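Local coordinates for acetyltransferase, GNAT family (Streptococcus agalactiae 2603V/R, PDB 2PC1), which probably transfers an acyl group, most likely acetyl from acetyl-coenzyme A as in other GNAT enzymes, to an acceptor that is not known, at residues A[42-45]-A[46-49]; A[90-94]-A[95-99]. All blocks are in the same frame, centred on the assembly; numbering follows the deposited sequence. Where two conformers were deposited one is given.

Interaction 1: A[42-45]-A[46-49]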
loop_
_atom_site.group_PDB
_atom_site.type_symbol
_atom_site.label_atom_id
_atom_site.label_comp_id
_atom_site.label_asym_id
_atom_site.label_seq_id
_atom_site.Cartn_x
_atom_site.Cartn_y
_atom_site.Cartn_z
ATOM N N ALA A 42 8.758 0.963 -12.826
ATOM C CA ALA A 42 10.057 0.695 -13.442
ATOM C C ALA A 42 11.004 0.057 -12.437
ATOM O O ALA A 42 11.857 -0.760 -12.791
ATOM C CB ALA A 42 10.639 1.962 -13.984
ATOM N N GLU A 43 10.913 0.481 -11.189
ATOM C CA GLU A 43 11.787 -0.092 -10.172
ATOM C C GLU A 43 11.390 -1.540 -9.916
ATOM O O GLU A 43 12.259 -2.428 -9.846
ATOM C CB GLU A 43 11.812 0.750 -8.891
ATOM C CG GLU A 43 12.516 2.100 -9.075
ATOM C CD GLU A 43 13.950 1.992 -9.626
ATOM O OE1 GLU A 43 14.813 1.524 -8.872
ATOM O OE2 GLU A 43 14.222 2.377 -10.792
ATOM N N ILE A 44 10.096 -1.822 -9.821
ATOM C CA ILE A 44 9.667 -3.216 -9.721
ATOM C C ILE A 44 10.193 -4.084 -10.877
ATOM O O ILE A 44 10.589 -5.258 -10.674
ATOM C CB ILE A 44 8.134 -3.331 -9.668
ATOM C CG1 ILE A 44 7.615 -2.693 -8.390
ATOM C CG2 ILE A 44 7.700 -4.810 -9.757
ATOM C CD1 ILE A 44 6.127 -2.545 -8.332
ATOM N N ALA A 45 10.202 -3.550 -12.099
ATOM C CA ALA A 45 10.565 -4.351 -13.257
ATOM C C ALA A 45 11.999 -4.828 -13.136
ATOM O O ALA A 45 12.337 -5.936 -13.556
ATOM C CB ALA A 45 10.382 -3.552 -14.523
ATOM N N LYS A 46 12.852 -4.001 -12.545
ATOM C CA LYS A 46 14.262 -4.361 -12.356
ATOM C C LYS A 46 14.459 -5.613 -11.491
ATOM O O LYS A 46 15.492 -6.274 -11.581
ATOM C CB LYS A 46 15.048 -3.186 -11.783
ATOM C CG LYS A 46 15.196 -2.038 -12.751
ATOM C CD LYS A 46 15.881 -0.863 -12.114
ATOM C CE LYS A 46 16.145 0.231 -13.135
ATOM N NZ LYS A 46 16.702 1.450 -12.482
ATOM N N THR A 47 13.467 -5.956 -10.680
ATOM C CA THR A 47 13.535 -7.136 -9.805
ATOM C C THR A 47 13.113 -8.434 -10.481
ATOM O O THR A 47 13.247 -9.518 -9.901
ATOM C CB THR A 47 12.671 -6.953 -8.550
ATOM O OG1 THR A 47 11.279 -6.986 -8.901
ATOM C CG2 THR A 47 12.984 -5.662 -7.847
ATOM N N GLY A 48 12.590 -8.345 -11.697
ATOM C CA GLY A 48 12.095 -9.529 -12.412
ATOM C C GLY A 48 10.669 -9.921 -12.067
ATOM O O GLY A 48 10.116 -10.873 -12.623
ATOM N N SER A 49 10.058 -9.169 -11.166
ATOM C CA SER A 49 8.667 -9.379 -10.792
ATOM C C SER A 49 7.717 -8.949 -11.892
ATOM O O SER A 49 7.980 -7.989 -12.609
ATOM C CB SER A 49 8.383 -8.564 -9.545
ATOM O OG SER A 49 7.032 -8.685 -9.142
HETATM O O HOH W 1 10.070 -7.656 -14.383
#
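Thr47 and Ile44 meet where helix 30-46 runs out, and hydrogen bonds to backbone carbonyls dominate the contact. Ile44 O takes two bonds from the same residue: Thr47 OG1 lies in the carbonyl plane, 2.6 Å from Ile44 O, while Thr47 N reaches that oxygen from above the plane at 3.0 Å. The hydroxyl is brought there by a chi1 of 70°, which sets OG1 between the backbone N and the carbonyl carbon of Thr47. One residue on, Gly48 N donates to Ala45 O at 3.1 Å with an N-H...O angle of 163°. Gly48 has positive phi and is the first residue to leave helical geometry, so the chain swings off the helix axis here. A water spans the resulting bend, donating to Ala45 O and Ser49 O.

The charged pair sits apart from this. In the conformer described, one of two for Glu43, its chain folds back at chi2 and Lys46 stretches out alongside it, both pointing the same way, so that Lys46 NZ meets Glu43 OE2 at 3.1 Å on the syn side of the carboxylate; this salt bridge is therefore not certain to persist.

Apolar contact is slight: Ile44 CG2 rests on Ser49 CB at 3.8 Å. The hydroxyl of Ser49 turns to Gln51 N, and Gly48 O accepts a hydrogen bond from Lys152 NZ.

The chemistry is that of a helix C-terminus whose last carbonyls are met by the departing chain itself. Side-chain hydroxyl, backbone N-H groups and water act as donors to these carbonyls where the regular helical bonds cease, and the surface salt bridge can tie the final turn along its flank.

Interaction 2: A[90-94]-A[95-99]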
loop_
_atom_site.group_PDB
_atom_site.type_symbol
_atom_site.label_atom_id
_atom_site.label_comp_id
_atom_site.label_asym_id
_atom_site.label_seq_id
_atom_site.Cartn_x
_atom_site.Cartn_y
_atom_site.Cartn_z
ATOM N N ASP A 90 -11.516 0.583 3.615
ATOM C CA ASP A 90 -12.169 0.059 4.795
ATOM C C ASP A 90 -13.271 -0.862 4.325
ATOM O O ASP A 90 -14.251 -0.427 3.745
ATOM C CB ASP A 90 -12.744 1.244 5.597
ATOM C CG ASP A 90 -13.439 0.861 6.880
ATOM O OD1 ASP A 90 -13.432 -0.309 7.300
ATOM O OD2 ASP A 90 -14.043 1.796 7.484
ATOM N N GLY A 91 -13.142 -2.145 4.612
ATOM C CA GLY A 91 -14.155 -3.104 4.210
ATOM C C GLY A 91 -13.549 -4.482 4.108
ATOM O O GLY A 91 -12.708 -4.840 4.900
ATOM N N HIS A 92 -13.940 -5.225 3.089
ATOM C CA HIS A 92 -13.618 -6.625 2.962
ATOM C C HIS A 92 -12.986 -6.910 1.600
ATOM O O HIS A 92 -13.443 -6.383 0.583
ATOM C CB HIS A 92 -14.889 -7.434 3.098
ATOM C CG HIS A 92 -14.660 -8.900 3.220
ATOM N ND1 HIS A 92 -14.216 -9.480 4.385
ATOM C CD2 HIS A 92 -14.813 -9.906 2.328
ATOM C CE1 HIS A 92 -14.121 -10.784 4.205
ATOM N NE2 HIS A 92 -14.466 -11.064 2.960
ATOM N N GLU A 93 -11.961 -7.761 1.596
ATOM C CA GLU A 93 -11.364 -8.266 0.355
ATOM C C GLU A 93 -11.758 -9.704 0.171
ATOM O O GLU A 93 -11.370 -10.567 0.931
ATOM C CB GLU A 93 -9.842 -8.186 0.390
ATOM C CG GLU A 93 -9.270 -6.817 0.180
ATOM C CD GLU A 93 -9.584 -6.229 -1.194
ATOM O OE1 GLU A 93 -9.889 -6.983 -2.160
ATOM O OE2 GLU A 93 -9.514 -4.993 -1.296
ATOM N N GLU A 94 -12.573 -9.980 -0.842
ATOM C CA GLU A 94 -13.064 -11.338 -1.011
ATOM C C GLU A 94 -11.935 -12.364 -1.144
ATOM O O GLU A 94 -12.012 -13.457 -0.602
ATOM C CB GLU A 94 -13.989 -11.450 -2.235
ATOM C CG GLU A 94 -15.182 -10.480 -2.233
ATOM C CD GLU A 94 -16.132 -10.666 -1.063
ATOM O OE1 GLU A 94 -16.448 -11.823 -0.714
ATOM O OE2 GLU A 94 -16.581 -9.638 -0.501
ATOM N N VAL A 95 -10.882 -11.996 -1.862
ATOM C CA VAL A 95 -9.797 -12.944 -2.119
ATOM C C VAL A 95 -9.068 -13.314 -0.817
ATOM O O VAL A 95 -8.471 -14.372 -0.708
ATOM C CB VAL A 95 -8.839 -12.398 -3.210
ATOM C CG1 VAL A 95 -7.566 -13.239 -3.337
ATOM C CG2 VAL A 95 -9.582 -12.369 -4.541
ATOM N N TYR A 96 -9.112 -12.438 0.181
ATOM C CA TYR A 96 -8.500 -12.730 1.472
ATOM C C TYR A 96 -9.182 -13.886 2.199
ATOM O O TYR A 96 -8.571 -14.555 3.034
ATOM C CB TYR A 96 -8.473 -11.478 2.365
ATOM C CG TYR A 96 -7.422 -10.467 2.021
ATOM C CD1 TYR A 96 -6.570 -10.596 0.919
ATOM C CD2 TYR A 96 -7.278 -9.327 2.798
ATOM C CE1 TYR A 96 -5.586 -9.641 0.631
ATOM C CE2 TYR A 96 -6.331 -8.381 2.496
ATOM C CZ TYR A 96 -5.480 -8.534 1.438
ATOM O OH TYR A 96 -4.547 -7.533 1.220
ATOM N N ASP A 97 -10.440 -14.173 1.867
ATOM C CA ASP A 97 -11.082 -15.314 2.440
ATOM C C ASP A 97 -10.512 -16.633 1.944
ATOM O O ASP A 97 -10.749 -17.645 2.563
ATOM C CB ASP A 97 -12.585 -15.301 2.144
ATOM C CG ASP A 97 -13.292 -14.076 2.722
ATOM O OD1 ASP A 97 -12.840 -13.571 3.774
ATOM O OD2 ASP A 97 -14.303 -13.633 2.114
ATOM N N ALA A 98 -9.772 -16.593 0.833
ATOM C CA ALA A 98 -9.168 -17.772 0.233
ATOM C C ALA A 98 -7.741 -17.984 0.710
ATOM O O ALA A 98 -6.980 -18.718 0.086
ATOM C CB ALA A 98 -9.209 -17.620 -1.278
ATOM N N ILE A 99 -7.360 -17.371 1.826
ATOM C CA ILE A 99 -6.044 -17.590 2.396
ATOM C C ILE A 99 -5.752 -19.080 2.589
ATOM O O ILE A 99 -6.620 -19.868 2.977
ATOM C CB ILE A 99 -5.881 -16.799 3.723
ATOM C CG1 ILE A 99 -4.413 -16.815 4.184
ATOM C CG2 ILE A 99 -6.795 -17.286 4.792
ATOM C CD1 ILE A 99 -4.102 -15.734 5.198
HETATM O O HOH W 2 -10.644 -9.457 -3.356
HETATM O O HOH W 3 -15.497 -14.727 -0.106
#
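The chain leaves strand 81-91 at Gly91, runs extended through His92 and Glu93, then coils into a short turn with helical angles, where Asp97 N bonds to Glu94 O at 3.0 Å and Tyr96 N makes a weak bond to Glu93 O. Across this bend His92 NE2 donates to Asp97 OD2 at 2.7 Å, nearly straight at 169°. The acceptor lies in the imidazole plane and is met on its syn side, although ring and carboxylate planes are 38° apart. With ND1 bonded to His109 O and the ring stacked on that of His109, both imidazole nitrogens are engaged and the ring's rotation is fixed. Glu94 OE1 stands 4.0 Å from Asp97 OD2; a water donating to both oxygens would ease the repulsion.

Glu93 CB lies over one face of the Tyr96 ring, 3.9 Å from its centroid, a CH-pi contact offset toward the rim. In this conformer, one of two for Glu93, the bend at chi2 (-63°) carries the carboxylate away from the ring, and a second water links Glu93 OE1 to Val95 N.

Tyr96 is the buried member, packing against Thr113 of strand 111-119 and Val171 of strand 166-171, with its OH bonded to Asp148 of strand 144-149. The turn is thus pinned to the sheet just after strand 81-91 ends, at the start of the loop leading to strand 111-119.

In the fold
Interaction 1 comes first along the chain and interaction 2 follows, with helix 61-70, strand 73-78 and most of strand 81-91 between them. Their centres are 26 Å apart and their nearest atoms about 15 Å, so they do not touch. Both lie in the single N-acetyltransferase domain and near its surface, their centres about 17 and 15 Å from the centre of the chain. Each marks a place where a regular element gives way to a loop: 42-49 closes helix 30-46, whereas 90-99 carries the chain off strand 81-91 of the mixed sheet. Separately, they shape two connections of the GNAT fold, one leading to helix 61-70 and the other to strand 111-119.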